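Local coordinates for tubulin-like protein CetZ (Methanosaeta thermophila, PDB 3ZID) that binds guanine nucleotide as a GTPase of the tubulin/FtsZ superfamily and is probably involved in controlling archaeal cell shape, at residues Ile172-Lys180 with Arg255-Ala263. Residues are numbered along the deposited sequence; the frame is centred on the assembly and turned at random.
With GDP (guanosine-5'-diphosphate), chain C.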
ATOM      1  N   ILE A 172       0.708   1.630   4.940  1.00 17.97           N
ATOM      2  CA  ILE A 172      -0.302   2.401   4.230  1.00 17.99           C
ATOM      3  C   ILE A 172      -1.152   1.519   3.331  1.00 19.10           C
ATOM      4  O   ILE A 172      -0.656   0.912   2.388  1.00 19.68           O
ATOM      5  CB  ILE A 172       0.303   3.506   3.408  1.00 13.91           C
ATOM      6  CG1 ILE A 172       0.754   4.629   4.357  1.00 24.48           C
ATOM      7  CG2 ILE A 172      -0.742   4.070   2.441  1.00 13.63           C
ATOM      8  CD1 ILE A 172       1.958   5.391   3.889  1.00 33.64           C
ATOM      9  N   LEU A 173      -2.444   1.489   3.612  1.00 19.80           N
ATOM     10  CA  LEU A 173      -3.368   0.640   2.866  1.00 19.73           C
ATOM     11  C   LEU A 173      -3.878   1.341   1.620  1.00 18.54           C
ATOM     12  O   LEU A 173      -4.338   2.459   1.689  1.00 16.37           O
ATOM     13  CB  LEU A 173      -4.554   0.257   3.753  1.00 20.10           C
ATOM     14  CG  LEU A 173      -4.243  -0.540   5.022  1.00 24.00           C
ATOM     15  CD1 LEU A 173      -5.519  -0.735   5.833  1.00 22.16           C
ATOM     16  CD2 LEU A 173      -3.597  -1.894   4.672  1.00 20.89           C
ATOM     17  N   VAL A 174      -3.811   0.655   0.486  1.00 16.62           N
ATOM     18  CA  VAL A 174      -4.363   1.149  -0.767  1.00 17.98           C
ATOM     19  C   VAL A 174      -5.420   0.129  -1.220  1.00 18.39           C
ATOM     20  O   VAL A 174      -5.104  -1.030  -1.512  1.00 18.68           O
ATOM     21  CB  VAL A 174      -3.264   1.282  -1.850  1.00 16.54           C
ATOM     22  CG1 VAL A 174      -3.820   1.914  -3.141  1.00 13.68           C
ATOM     23  CG2 VAL A 174      -2.074   2.091  -1.312  1.00 13.40           C
ATOM     24  N   ASP A 175      -6.675   0.553  -1.261  1.00 18.83           N
ATOM     25  CA  ASP A 175      -7.767  -0.365  -1.585  1.00 24.02           C
ATOM     26  C   ASP A 175      -8.172  -0.260  -3.053  1.00 21.86           C
ATOM     27  O   ASP A 175      -8.889   0.650  -3.433  1.00 21.61           O
ATOM     28  CB  ASP A 175      -8.970  -0.093  -0.690  1.00 32.27           C
ATOM     29  CG  ASP A 175     -10.094  -1.121  -0.881  1.00 41.76           C
ATOM     30  OD1 ASP A 175      -9.911  -2.101  -1.644  1.00 44.33           O
ATOM     31  OD2 ASP A 175     -11.146  -0.970  -0.227  1.00 36.32           O
ATOM     32  N   ASN A 176      -7.719  -1.207  -3.874  1.00 19.64           N
ATOM     33  CA  ASN A 176      -8.047  -1.178  -5.300  1.00 18.96           C
ATOM     34  C   ASN A 176      -9.557  -1.125  -5.534  1.00 18.47           C
ATOM     35  O   ASN A 176     -10.025  -0.470  -6.459  1.00 20.49           O
ATOM     36  CB  ASN A 176      -7.465  -2.395  -6.035  1.00 19.77           C
ATOM     37  CG  ASN A 176      -6.054  -2.167  -6.564  1.00 24.69           C
ATOM     38  OD1 ASN A 176      -5.473  -1.085  -6.414  1.00 18.53           O
ATOM     39  ND2 ASN A 176      -5.485  -3.209  -7.183  1.00 20.63           N
ATOM     40  N   GLN A 177     -10.315  -1.811  -4.687  1.00 18.64           N
ATOM     41  CA  GLN A 177     -11.755  -1.901  -4.884  1.00 28.27           C
ATOM     42  C   GLN A 177     -12.424  -0.559  -4.724  1.00 32.63           C
ATOM     43  O   GLN A 177     -13.166  -0.115  -5.596  1.00 37.79           O
ATOM     44  CB  GLN A 177     -12.375  -2.921  -3.917  1.00 34.69           C
ATOM     45  CG  GLN A 177     -13.860  -3.193  -4.161  1.00 41.96           C
ATOM     46  CD  GLN A 177     -14.148  -3.630  -5.589  1.00 51.37           C
ATOM     47  OE1 GLN A 177     -13.504  -4.547  -6.109  1.00 57.10           O
ATOM     48  NE2 GLN A 177     -15.121  -2.978  -6.231  1.00 47.06           N
ATOM     49  N   TYR A 178     -12.134   0.103  -3.614  1.00 33.82           N
ATOM     50  CA  TYR A 178     -12.731   1.395  -3.350  1.00 33.96           C
ATOM     51  C   TYR A 178     -12.298   2.404  -4.413  1.00 38.78           C
ATOM     52  O   TYR A 178     -13.079   3.271  -4.811  1.00 40.17           O
ATOM     53  CB  TYR A 178     -12.311   1.881  -1.965  1.00 32.09           C
ATOM     54  CG  TYR A 178     -12.964   3.191  -1.593  1.00 38.26           C
ATOM     55  CD1 TYR A 178     -14.335   3.255  -1.353  1.00 29.17           C
ATOM     56  CD2 TYR A 178     -12.227   4.376  -1.541  1.00 38.89           C
ATOM     57  CE1 TYR A 178     -14.945   4.450  -1.021  1.00 33.28           C
ATOM     58  CE2 TYR A 178     -12.837   5.585  -1.223  1.00 36.63           C
ATOM     59  CZ  TYR A 178     -14.194   5.611  -0.961  1.00 35.18           C
ATOM     60  OH  TYR A 178     -14.813   6.803  -0.644  1.00 34.60           O
ATOM     61  N   LEU A 179     -11.072   2.258  -4.912  1.00 35.19           N
ATOM     62  CA  LEU A 179     -10.518   3.243  -5.838  1.00 28.35           C
ATOM     63  C   LEU A 179     -10.831   2.888  -7.289  1.00 37.60           C
ATOM     64  O   LEU A 179     -10.652   3.712  -8.187  1.00 38.89           O
ATOM     65  CB  LEU A 179      -9.007   3.385  -5.637  1.00 18.64           C
ATOM     66  CG  LEU A 179      -8.562   3.879  -4.250  1.00 26.04           C
ATOM     67  CD1 LEU A 179      -7.040   3.970  -4.154  1.00 30.07           C
ATOM     68  CD2 LEU A 179      -9.186   5.230  -3.912  1.00 23.42           C
ATOM     69  N   LYS A 180     -11.350   1.676  -7.489  1.00 40.09           N
ATOM     70  CA  LYS A 180     -11.704   1.130  -8.800  1.00 35.73           C
ATOM     71  C   LYS A 180     -12.545   2.082  -9.637  1.00 45.52           C
ATOM     72  O   LYS A 180     -13.571   2.591  -9.176  1.00 47.68           O
ATOM     73  CB  LYS A 180     -12.492  -0.168  -8.626  1.00 41.52           C
ATOM     74  CG  LYS A 180     -12.819  -0.908  -9.918  1.00 41.90           C
ATOM     75  CD  LYS A 180     -13.710  -2.104  -9.626  1.00 49.15           C
ATOM     76  CE  LYS A 180     -15.122  -1.609  -9.243  1.00 59.19           C
ATOM     77  NZ  LYS A 180     -16.147  -2.691  -9.045  1.00 61.86           N
ATOM     78  N   ARG A 255     -12.348  12.553   4.256  1.00 38.73           N
ATOM     79  CA  ARG A 255     -13.581  11.846   4.022  1.00 35.38           C
ATOM     80  C   ARG A 255     -13.176  10.696   3.127  1.00 32.27           C
ATOM     81  O   ARG A 255     -12.155  10.794   2.424  1.00 30.82           O
ATOM     82  CB  ARG A 255     -14.594  12.761   3.347  1.00 37.75           C
ATOM     83  CG  ARG A 255     -14.053  13.424   2.120  1.00 43.66           C
ATOM     84  CD  ARG A 255     -15.073  14.319   1.458  1.00 54.77           C
ATOM     85  NE  ARG A 255     -14.597  14.740   0.140  1.00 58.36           N
ATOM     86  CZ  ARG A 255     -15.278  15.522  -0.693  1.00 52.31           C
ATOM     87  NH1 ARG A 255     -16.476  15.982  -0.347  1.00 50.53           N
ATOM     88  NH2 ARG A 255     -14.753  15.846  -1.871  1.00 47.17           N
ATOM     89  N   GLU A 256     -14.009   9.653   3.099  1.00 33.01           N
ATOM     90  CA  GLU A 256     -13.681   8.401   2.413  1.00 31.15           C
ATOM     91  C   GLU A 256     -13.200   8.623   0.998  1.00 32.75           C
ATOM     92  O   GLU A 256     -12.187   8.061   0.576  1.00 30.93           O
ATOM     93  CB  GLU A 256     -14.905   7.474   2.365  1.00 34.42           C
ATOM     94  CG  GLU A 256     -15.286   6.818   3.675  1.00 38.67           C
ATOM     95  CD  GLU A 256     -16.219   7.675   4.519  1.00 53.47           C
ATOM     96  OE1 GLU A 256     -16.370   8.885   4.215  1.00 58.51           O
ATOM     97  OE2 GLU A 256     -16.826   7.127   5.471  1.00 56.60           O
ATOM     98  N   VAL A 257     -13.924   9.470   0.274  1.00 34.02           N
ATOM     99  CA  VAL A 257     -13.622   9.770  -1.124  1.00 30.75           C
ATOM    100  C   VAL A 257     -12.202  10.329  -1.276  1.00 28.82           C
ATOM    101  O   VAL A 257     -11.617  10.260  -2.350  1.00 35.51           O
ATOM    102  CB  VAL A 257     -14.699  10.699  -1.720  1.00 41.83           C
ATOM    103  CG1 VAL A 257     -14.437  10.984  -3.191  1.00 43.56           C
ATOM    104  CG2 VAL A 257     -16.063  10.041  -1.555  1.00 45.56           C
ATOM    105  N   GLY A 258     -11.634  10.844  -0.189  1.00 33.00           N
ATOM    106  CA  GLY A 258     -10.317  11.471  -0.220  1.00 29.20           C
ATOM    107  C   GLY A 258      -9.188  10.498   0.141  1.00 30.21           C
ATOM    108  O   GLY A 258      -8.009  10.780  -0.095  1.00 25.71           O
ATOM    109  N   LEU A 259      -9.561   9.366   0.743  1.00 26.64           N
ATOM    110  CA  LEU A 259      -8.624   8.372   1.269  1.00 22.76           C
ATOM    111  C   LEU A 259      -8.254   7.275   0.249  1.00 22.26           C
ATOM    112  O   LEU A 259      -9.004   7.024  -0.683  1.00 25.88           O
ATOM    113  CB  LEU A 259      -9.214   7.725   2.519  1.00 17.10           C
ATOM    114  CG  LEU A 259      -9.568   8.701   3.648  1.00 18.13           C
ATOM    115  CD1 LEU A 259     -10.284   7.954   4.763  1.00 22.43           C
ATOM    116  CD2 LEU A 259      -8.351   9.433   4.175  1.00 23.55           C
ATOM    117  N   LEU A 260      -7.107   6.618   0.428  1.00 20.30           N
ATOM    118  CA  LEU A 260      -6.715   5.512  -0.452  1.00 15.39           C
ATOM    119  C   LEU A 260      -7.394   4.196  -0.012  1.00 16.40           C
ATOM    120  O   LEU A 260      -7.479   3.215  -0.770  1.00 20.17           O
ATOM    121  CB  LEU A 260      -5.198   5.350  -0.457  1.00 14.92           C
ATOM    122  CG  LEU A 260      -4.390   6.486  -1.085  1.00 21.13           C
ATOM    123  CD1 LEU A 260      -2.929   6.206  -0.887  1.00 17.16           C
ATOM    124  CD2 LEU A 260      -4.700   6.609  -2.575  1.00 20.91           C
ATOM    125  N   TYR A 261      -7.909   4.218   1.210  1.00 16.79           N
ATOM    126  CA  TYR A 261      -8.604   3.113   1.819  1.00 23.56           C
ATOM    127  C   TYR A 261      -9.787   3.758   2.540  1.00 28.15           C
ATOM    128  O   TYR A 261      -9.594   4.712   3.271  1.00 26.49           O
ATOM    129  CB  TYR A 261      -7.667   2.390   2.803  1.00 18.03           C
ATOM    130  CG  TYR A 261      -8.359   1.335   3.661  1.00 23.97           C
ATOM    131  CD1 TYR A 261      -8.940   1.670   4.877  1.00 28.25           C
ATOM    132  CD2 TYR A 261      -8.438   0.006   3.243  1.00 27.53           C
ATOM    133  CE1 TYR A 261      -9.573   0.710   5.657  1.00 33.87           C
ATOM    134  CE2 TYR A 261      -9.068  -0.956   4.017  1.00 25.26           C
ATOM    135  CZ  TYR A 261      -9.630  -0.600   5.217  1.00 31.59           C
ATOM    136  OH  TYR A 261     -10.259  -1.553   5.974  1.00 32.28           O
ATOM    137  N   PRO A 262     -11.007   3.222   2.354  1.00 26.43           N
ATOM    138  CA  PRO A 262     -12.233   3.869   2.851  1.00 29.90           C
ATOM    139  C   PRO A 262     -12.456   3.778   4.362  1.00 31.90           C
ATOM    140  O   PRO A 262     -13.481   3.241   4.789  1.00 29.94           O
ATOM    141  CB  PRO A 262     -13.351   3.102   2.134  1.00 34.17           C
ATOM    142  CG  PRO A 262     -12.785   1.753   1.892  1.00 33.97           C
ATOM    143  CD  PRO A 262     -11.301   1.976   1.622  1.00 33.11           C
ATOM    144  N   ALA A 263     -11.535   4.309   5.158  1.00 31.68           N
ATOM    145  CA  ALA A 263     -11.756   4.418   6.601  1.00 32.88           C
ATOM    146  C   ALA A 263     -12.838   5.466   6.887  1.00 29.29           C
ATOM    147  O   ALA A 263     -12.984   6.452   6.164  1.00 33.53           O
ATOM    148  CB  ALA A 263     -10.476   4.763   7.322  1.00 29.10           C
TER
HETATM  149  PB  GDP C 999       3.192 -10.017  -8.500  1.00 21.50           P
HETATM  150  O1B GDP C 999       3.618  -9.421  -7.169  1.00 19.75           O
HETATM  151  O2B GDP C 999       3.986  -9.384  -9.626  1.00 20.81           O
HETATM  152  O3B GDP C 999       3.438 -11.514  -8.452  1.00 21.17           O
HETATM  153  O3A GDP C 999       1.615  -9.807  -8.703  1.00 30.29           O
HETATM  154  PA  GDP C 999       0.933  -8.359  -8.838  1.00 21.73           P
HETATM  155  O1A GDP C 999       0.471  -8.120 -10.233  1.00 19.00           O
HETATM  156  O2A GDP C 999       1.795  -7.232  -8.315  1.00 22.06           O
HETATM  157  O5' GDP C 999      -0.280  -8.560  -7.829  1.00 25.02           O
HETATM  158  C5' GDP C 999      -1.600  -8.633  -8.346  1.00 26.63           C
HETATM  159  C4' GDP C 999      -2.472  -7.701  -7.517  1.00 22.92           C
HETATM  160  O4' GDP C 999      -2.015  -6.364  -7.731  1.00 18.04           O
HETATM  161  C3' GDP C 999      -3.887  -7.775  -8.021  1.00 15.33           C
HETATM  162  O3' GDP C 999      -4.727  -7.422  -6.925  1.00 22.01           O
HETATM  163  C2' GDP C 999      -3.911  -6.700  -9.073  1.00 21.96           C
HETATM  164  O2' GDP C 999      -5.235  -6.198  -9.216  1.00 20.99           O
HETATM  165  C1' GDP C 999      -3.009  -5.644  -8.468  1.00 19.80           C
HETATM  166  N9  GDP C 999      -2.260  -4.835  -9.430  1.00 18.52           N
HETATM  167  C8  GDP C 999      -1.472  -5.272 -10.431  1.00 17.14           C
HETATM  168  N7  GDP C 999      -0.893  -4.225 -11.068  1.00 24.03           N
HETATM  169  C5  GDP C 999      -1.325  -3.103 -10.456  1.00 17.03           C
HETATM  170  C6  GDP C 999      -1.095  -1.664 -10.603  1.00 14.57           C
HETATM  171  O6  GDP C 999      -0.365  -1.237 -11.506  1.00 21.86           O
HETATM  172  N1  GDP C 999      -1.712  -0.841  -9.757  1.00 14.27           N
HETATM  173  C2  GDP C 999      -2.524  -1.279  -8.785  1.00 17.84           C
HETATM  174  N2  GDP C 999      -3.112  -0.365  -7.984  1.00 17.35           N
HETATM  175  N3  GDP C 999      -2.792  -2.590  -8.571  1.00 18.13           N
HETATM  176  C4  GDP C 999      -2.213  -3.517  -9.366  1.00 20.20           C
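Tyr178 lays its ring on Pro262 where the last strand of the Rossmann-like GTPase sheet, 172-175, runs into the short helix 176-179 and meets the loop 255-263, which leads on to strand 270-279. With CG anti to the backbone N (chi1 -177°), the ring reaches out along that loop, and Pro262 CB sits over its centre, 3.7 Å from the centroid, a CH-pi contact suited to proline's compact, apolar ring. Beyond it, the phenol OH ends against the 3-10 segment 256-258, 3.1 Å from Glu256 CB and 3.6 Å from Val257 CG2, while Leu259 O lies at the ring edge. A serine in place of Tyr178 would probably leave Pro262 without its aromatic cover and open a gap beside the 3-10 segment. A second CH-pi contact repeats the theme earlier on the strand: the side chains of Leu173 and Tyr261 run alongside each other in the same direction, and Leu173 CD1 stands 3.9 Å from the Tyr261 centroid, almost on the ring normal. The opposite face of that ring carries Pro262 CD near its rim. Leucine also suits the inner positions, where Leu179 CD1 packs 3.9 Å from Leu260 CD2, and helix 186-210 touches both residues. Asp175 caps helix 176-179, its OD1 accepting from Gln177 N, while OD2 rests against Pro262 CD. Next to this cap, Asn176 turns to the nucleotide: OD1 accepts from GDP N2 and ND2 donates to GDP N3, a pairing of donor and acceptor that an amide can offer guanine. The backbones are pinned by Asp175 N, which donates to Leu260 O in a nearly straight bond of 2.8 Å (172°).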